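Local coordinates for capsid fiber protein (Bacillus phage phi29, PDB 6QYY) that forms the head fibers of a tailed phage, its N-terminal base probably assembling as a trimer that attaches the fiber to the capsid, at residues 83-88 / 93-98; 37-42 / 77-82. All coordinates share one frame; numbering follows the deposited sequence.

Interaction 1: residues 83-88 / 93-98; sequences GTAVPT and TVFGYA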
loop_
_atom_site.group_PDB
_atom_site.type_symbol
_atom_site.label_atom_id
_atom_site.label_comp_id
_atom_site.label_asym_id
_atom_site.label_seq_id
_atom_site.Cartn_x
_atom_site.Cartn_y
_atom_site.Cartn_z
ATOM N N GLY A 83 -12.996 -15.755 8.801
ATOM C CA GLY A 83 -12.566 -14.657 7.948
ATOM C C GLY A 83 -13.214 -13.320 8.230
ATOM O O GLY A 83 -13.160 -12.416 7.384
ATOM N N THR A 84 -13.840 -13.169 9.390
ATOM C CA THR A 84 -14.385 -11.886 9.778
ATOM C C THR A 84 -13.269 -11.012 10.335
ATOM O O THR A 84 -12.126 -11.450 10.515
ATOM C CB THR A 84 -15.499 -12.068 10.814
ATOM O OG1 THR A 84 -14.975 -12.676 12.017
ATOM C CG2 THR A 84 -16.597 -12.943 10.261
ATOM N N ALA A 85 -13.606 -9.756 10.603
ATOM C CA ALA A 85 -12.696 -8.818 11.247
ATOM C C ALA A 85 -13.148 -8.570 12.679
ATOM O O ALA A 85 -14.344 -8.399 12.934
ATOM C CB ALA A 85 -12.644 -7.496 10.485
ATOM N N VAL A 86 -12.196 -8.554 13.614
ATOM C CA VAL A 86 -12.521 -8.342 15.034
ATOM C C VAL A 86 -11.479 -7.435 15.665
ATOM O O VAL A 86 -10.338 -7.325 15.193
ATOM C CB VAL A 86 -12.589 -9.673 15.822
ATOM C CG1 VAL A 86 -13.664 -10.601 15.238
ATOM C CG2 VAL A 86 -11.217 -10.345 15.858
ATOM N N PRO A 87 -11.856 -6.755 16.754
ATOM C CA PRO A 87 -10.879 -5.947 17.495
ATOM C C PRO A 87 -9.763 -6.799 18.087
ATOM O O PRO A 87 -9.948 -7.970 18.428
ATOM C CB PRO A 87 -11.719 -5.301 18.604
ATOM C CG PRO A 87 -13.127 -5.362 18.110
ATOM C CD PRO A 87 -13.214 -6.623 17.314
ATOM N N THR A 88 -8.587 -6.192 18.197
ATOM C CA THR A 88 -7.459 -6.785 18.901
ATOM C C THR A 88 -6.590 -5.657 19.429
ATOM O O THR A 88 -6.741 -4.497 19.037
ATOM C CB THR A 88 -6.637 -7.726 18.000
ATOM O OG1 THR A 88 -5.673 -8.437 18.793
ATOM C CG2 THR A 88 -5.904 -6.939 16.921
ATOM N N THR A 93 -0.622 -8.572 14.975
ATOM C CA THR A 93 -1.700 -9.148 14.179
ATOM C C THR A 93 -2.634 -8.104 13.599
ATOM O O THR A 93 -3.595 -8.469 12.904
ATOM C CB THR A 93 -2.537 -10.130 15.006
ATOM O OG1 THR A 93 -3.253 -9.400 16.011
ATOM C CG2 THR A 93 -1.648 -11.209 15.649
ATOM N N VAL A 94 -2.393 -6.821 13.866
ATOM C CA VAL A 94 -3.245 -5.771 13.325
ATOM C C VAL A 94 -2.982 -5.612 11.835
ATOM O O VAL A 94 -1.828 -5.570 11.392
ATOM C CB VAL A 94 -3.004 -4.451 14.065
ATOM C CG1 VAL A 94 -3.731 -3.324 13.361
ATOM C CG2 VAL A 94 -3.472 -4.569 15.504
ATOM N N PHE A 95 -4.052 -5.517 11.049
ATOM C CA PHE A 95 -3.925 -5.205 9.636
ATOM C C PHE A 95 -4.708 -3.964 9.244
ATOM O O PHE A 95 -4.637 -3.552 8.085
ATOM C CB PHE A 95 -4.363 -6.395 8.750
ATOM C CG PHE A 95 -5.863 -6.603 8.676
ATOM C CD1 PHE A 95 -6.626 -6.009 7.665
ATOM C CD2 PHE A 95 -6.507 -7.436 9.585
ATOM C CE1 PHE A 95 -8.011 -6.207 7.596
ATOM C CE2 PHE A 95 -7.885 -7.638 9.524
ATOM C CZ PHE A 95 -8.642 -7.019 8.526
ATOM N N GLY A 96 -5.421 -3.338 10.170
ATOM C CA GLY A 96 -6.184 -2.159 9.809
ATOM C C GLY A 96 -6.896 -1.610 11.020
ATOM O O GLY A 96 -6.795 -2.152 12.123
ATOM N N TYR A 97 -7.617 -0.510 10.800
ATOM C CA TYR A 97 -8.394 0.101 11.864
ATOM C C TYR A 97 -9.756 0.504 11.327
ATOM O O TYR A 97 -9.904 0.854 10.151
ATOM C CB TYR A 97 -7.667 1.320 12.488
ATOM C CG TYR A 97 -7.257 2.403 11.518
ATOM C CD1 TYR A 97 -8.142 3.412 11.161
ATOM C CD2 TYR A 97 -5.972 2.435 10.979
ATOM C CE1 TYR A 97 -7.769 4.423 10.285
ATOM C CE2 TYR A 97 -5.583 3.444 10.107
ATOM C CZ TYR A 97 -6.491 4.431 9.758
ATOM O OH TYR A 97 -6.126 5.419 8.888
ATOM N N ALA A 98 -10.753 0.446 12.201
ATOM C CA ALA A 98 -12.123 0.703 11.787
ATOM C C ALA A 98 -12.382 2.200 11.721
ATOM O O ALA A 98 -11.982 2.945 12.616
ATOM C CB ALA A 98 -13.100 0.046 12.765
HETATM O O HOH W 1 -4.806 -11.245 17.804
#
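Thr-88 meets Val-94 through its methyl branch, and this is where the two segments pack most tightly. CG2 of Thr-88 lies 3.7 Å from CG2 of Val-94, with the side chains crossing at a slant. The Thr-88 rotamer sorts its branches: OG1 stands opposite the main-chain nitrogen (chi1 -171°), which leaves CG2 wedged between nitrogen and carbonyl carbon and turned onto the valine.

The segments carry strands 85-87 and 96-98, which flank strand 76-79 on opposite sides in an antiparallel five-stranded sheet. They illustrate a general point: strands held apart by a third one are too distant to pair through their backbones, so contact is left to side chains. The CA atoms of Ala-85 and Gly-96 remain 9.4 Å apart, no hydrogen bond joins the segments, and it is mostly residues bordering the strands that meet across 76-79. On the inner side the touch is light: CB of Ala-85 sits at the edge of the Phe-95 ring, near its plane, 4.5 Å from CZ. That ring also packs on Trp-63 and Leu-110.

The solvent side belongs to the hydroxyls of two partly exposed threonines. OG1 of Thr-88 and OG1 of Thr-93 are 3.8 Å apart, too far to bond directly. A water bridges them, hydrogen-bonded to both. Each hydroxyl also bonds the backbone of Asp-90, Thr-88 to its N and Thr-93 to its O, within the short connection between the segments.

Interaction 2: residues 37-42 / 77-82; sequences TIPDYV and LTTGKD
Thr-78 is the first residue of segment 77-82 to come up against the other segment, where its OG1 passes 3.9 Å from the carbonyl O of Thr-37. That is too long for a bond, and the hydroxyl is taken by the O of Thr-93 instead.

Thr-79 follows and makes the one hydrogen bond between the segments. Its OG1 donates to Thr-37 O over 2.8 Å, with a C=O...donor angle of 151° and the donor tilted 25° from the carbonyl plane. A chi1 of -54° sets OG1 of Thr-79 beside its own main-chain nitrogen and brings it against the facing chain. CB of Thr-79 lies 3.5 Å from Thr-37 O. The same OG1 of Thr-79 lies 3.8 Å from CD of Pro-39, whose ring runs past the threonine in the reverse direction and also packs on Leu-18, Trp-63 and Phe-95. Just after this proline, Asp-40 and Tyr-41 both face Leu-19 in a classic beta bulge.

Beyond Thr-79 the segment turns away through Gly-80, and Lys-81 lays its side chain on Glu-35. The arrangement is a side-chain hydroxyl bonded to a main-chain carbonyl, joining a strand of one beta sheet to the loop that leads into strand 41-42 of the other.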
loop_
_atom_site.group_PDB
_atom_site.type_symbol
_atom_site.label_atom_id
_atom_site.label_comp_id
_atom_site.label_asym_id
_atom_site.label_seq_id
_atom_site.Cartn_x
_atom_site.Cartn_y
_atom_site.Cartn_z
ATOM N N THR A 37 -4.373 -13.926 12.027
ATOM C CA THR A 37 -3.315 -13.796 11.036
ATOM C C THR A 37 -3.553 -12.560 10.177
ATOM O O THR A 37 -4.647 -11.987 10.160
ATOM C CB THR A 37 -3.217 -15.041 10.145
ATOM O OG1 THR A 37 -4.387 -15.138 9.324
ATOM C CG2 THR A 37 -3.100 -16.291 10.991
ATOM N N ILE A 38 -2.509 -12.145 9.468
ATOM C CA ILE A 38 -2.634 -11.053 8.503
ATOM C C ILE A 38 -3.219 -11.617 7.214
ATOM O O ILE A 38 -2.630 -12.530 6.616
ATOM C CB ILE A 38 -1.283 -10.374 8.230
ATOM C CG1 ILE A 38 -0.611 -9.929 9.533
ATOM C CG2 ILE A 38 -1.469 -9.223 7.239
ATOM C CD1 ILE A 38 -1.329 -8.810 10.261
ATOM N N PRO A 39 -4.352 -11.107 6.745
ATOM C CA PRO A 39 -4.936 -11.628 5.510
ATOM C C PRO A 39 -4.108 -11.236 4.300
ATOM O O PRO A 39 -3.337 -10.271 4.317
ATOM C CB PRO A 39 -6.317 -10.964 5.464
ATOM C CG PRO A 39 -6.123 -9.677 6.189
ATOM C CD PRO A 39 -5.150 -10.007 7.313
ATOM N N ASP A 40 -4.277 -12.014 3.236
ATOM C CA ASP A 40 -3.671 -11.687 1.949
ATOM C C ASP A 40 -4.556 -10.757 1.125
ATOM O O ASP A 40 -4.050 -9.846 0.459
ATOM C CB ASP A 40 -3.377 -12.966 1.164
ATOM C CG ASP A 40 -2.345 -13.846 1.848
ATOM O OD1 ASP A 40 -1.344 -13.298 2.384
ATOM O OD2 ASP A 40 -2.525 -15.087 1.861
ATOM N N TYR A 41 -5.868 -10.964 1.161
ATOM C CA TYR A 41 -6.793 -10.092 0.448
ATOM C C TYR A 41 -8.175 -10.270 1.078
ATOM O O TYR A 41 -8.286 -10.735 2.216
ATOM C CB TYR A 41 -6.758 -10.367 -1.071
ATOM C CG TYR A 41 -7.244 -9.144 -1.864
ATOM C CD1 TYR A 41 -6.597 -7.913 -1.733
ATOM C CD2 TYR A 41 -8.362 -9.212 -2.688
ATOM C CE1 TYR A 41 -7.054 -6.780 -2.419
ATOM C CE2 TYR A 41 -8.827 -8.086 -3.379
ATOM C CZ TYR A 41 -8.169 -6.874 -3.235
ATOM O OH TYR A 41 -8.620 -5.754 -3.916
ATOM N N VAL A 42 -9.222 -9.884 0.347
ATOM C CA VAL A 42 -10.596 -9.899 0.833
ATOM C C VAL A 42 -11.511 -10.342 -0.306
ATOM O O VAL A 42 -11.272 -10.039 -1.479
ATOM C CB VAL A 42 -11.017 -8.519 1.391
ATOM C CG1 VAL A 42 -10.936 -7.443 0.298
ATOM C CG2 VAL A 42 -12.412 -8.573 2.011
ATOM N N LEU A 77 -7.875 -3.825 14.203
ATOM C CA LEU A 77 -8.553 -5.027 13.738
ATOM C C LEU A 77 -7.568 -6.101 13.306
ATOM O O LEU A 77 -6.516 -5.800 12.729
ATOM C CB LEU A 77 -9.469 -4.697 12.548
ATOM C CG LEU A 77 -10.567 -3.684 12.846
ATOM C CD1 LEU A 77 -11.411 -3.436 11.598
ATOM C CD2 LEU A 77 -11.465 -4.164 13.993
ATOM N N THR A 78 -7.951 -7.358 13.551
ATOM C CA THR A 78 -7.290 -8.557 13.046
ATOM C C THR A 78 -8.354 -9.529 12.543
ATOM O O THR A 78 -9.554 -9.269 12.632
ATOM C CB THR A 78 -6.440 -9.231 14.135
ATOM O OG1 THR A 78 -5.601 -10.235 13.539
ATOM C CG2 THR A 78 -7.349 -9.889 15.167
ATOM N N THR A 79 -7.905 -10.664 12.018
ATOM C CA THR A 79 -8.823 -11.689 11.545
ATOM C C THR A 79 -9.453 -12.434 12.720
ATOM O O THR A 79 -8.749 -12.879 13.632
ATOM C CB THR A 79 -8.077 -12.672 10.646
ATOM O OG1 THR A 79 -7.411 -11.951 9.611
ATOM C CG2 THR A 79 -9.040 -13.667 10.019
ATOM N N GLY A 80 -10.776 -12.559 12.706
ATOM C CA GLY A 80 -11.510 -13.380 13.657
ATOM C C GLY A 80 -11.870 -14.741 13.091
ATOM O O GLY A 80 -11.166 -15.290 12.235
ATOM N N LYS A 81 -12.975 -15.304 13.584
ATOM C CA LYS A 81 -13.482 -16.573 13.064
ATOM C C LYS A 81 -14.086 -16.399 11.668
ATOM O O LYS A 81 -14.687 -15.367 11.356
ATOM C CB LYS A 81 -14.553 -17.142 13.991
ATOM C CG LYS A 81 -14.214 -17.150 15.473
ATOM C CD LYS A 81 -12.895 -17.827 15.761
ATOM C CE LYS A 81 -12.733 -18.114 17.260
ATOM N NZ LYS A 81 -13.836 -18.928 17.828
ATOM N N ASP A 82 -13.948 -17.443 10.836
ATOM C CA ASP A 82 -14.573 -17.493 9.505
ATOM C C ASP A 82 -14.210 -16.285 8.642
ATOM O O ASP A 82 -15.018 -15.830 7.821
ATOM C CB ASP A 82 -16.095 -17.606 9.611
ATOM C CG ASP A 82 -16.537 -18.798 10.446
ATOM O OD1 ASP A 82 -15.670 -19.617 10.806
ATOM O OD2 ASP A 82 -17.746 -18.910 10.747
#

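How the interactions relate
From the N terminus, the chain first builds strands 3-9, 18-23 and 28-32 of a mixed sheet, then enters interaction 2 at residues 37-42. That contact closes a long loop of 34 residues, which carries strand 52-57 of the mixed sheet and strand 62-66 of an antiparallel one. Interaction 1 opens directly after it and closes a loop of four residues, so the two stand in series, neither nesting nor crossing. Interaction 2 ties the mixed sheet to the antiparallel one, whereas interaction 1 stays within the latter. They meet at strand 76-79, where Leu-77 N probably bonds Gly-96 O at 2.9 Å. Separately, Ile-38 CD1 in the loop packs 3.5 Å from Val-94 O.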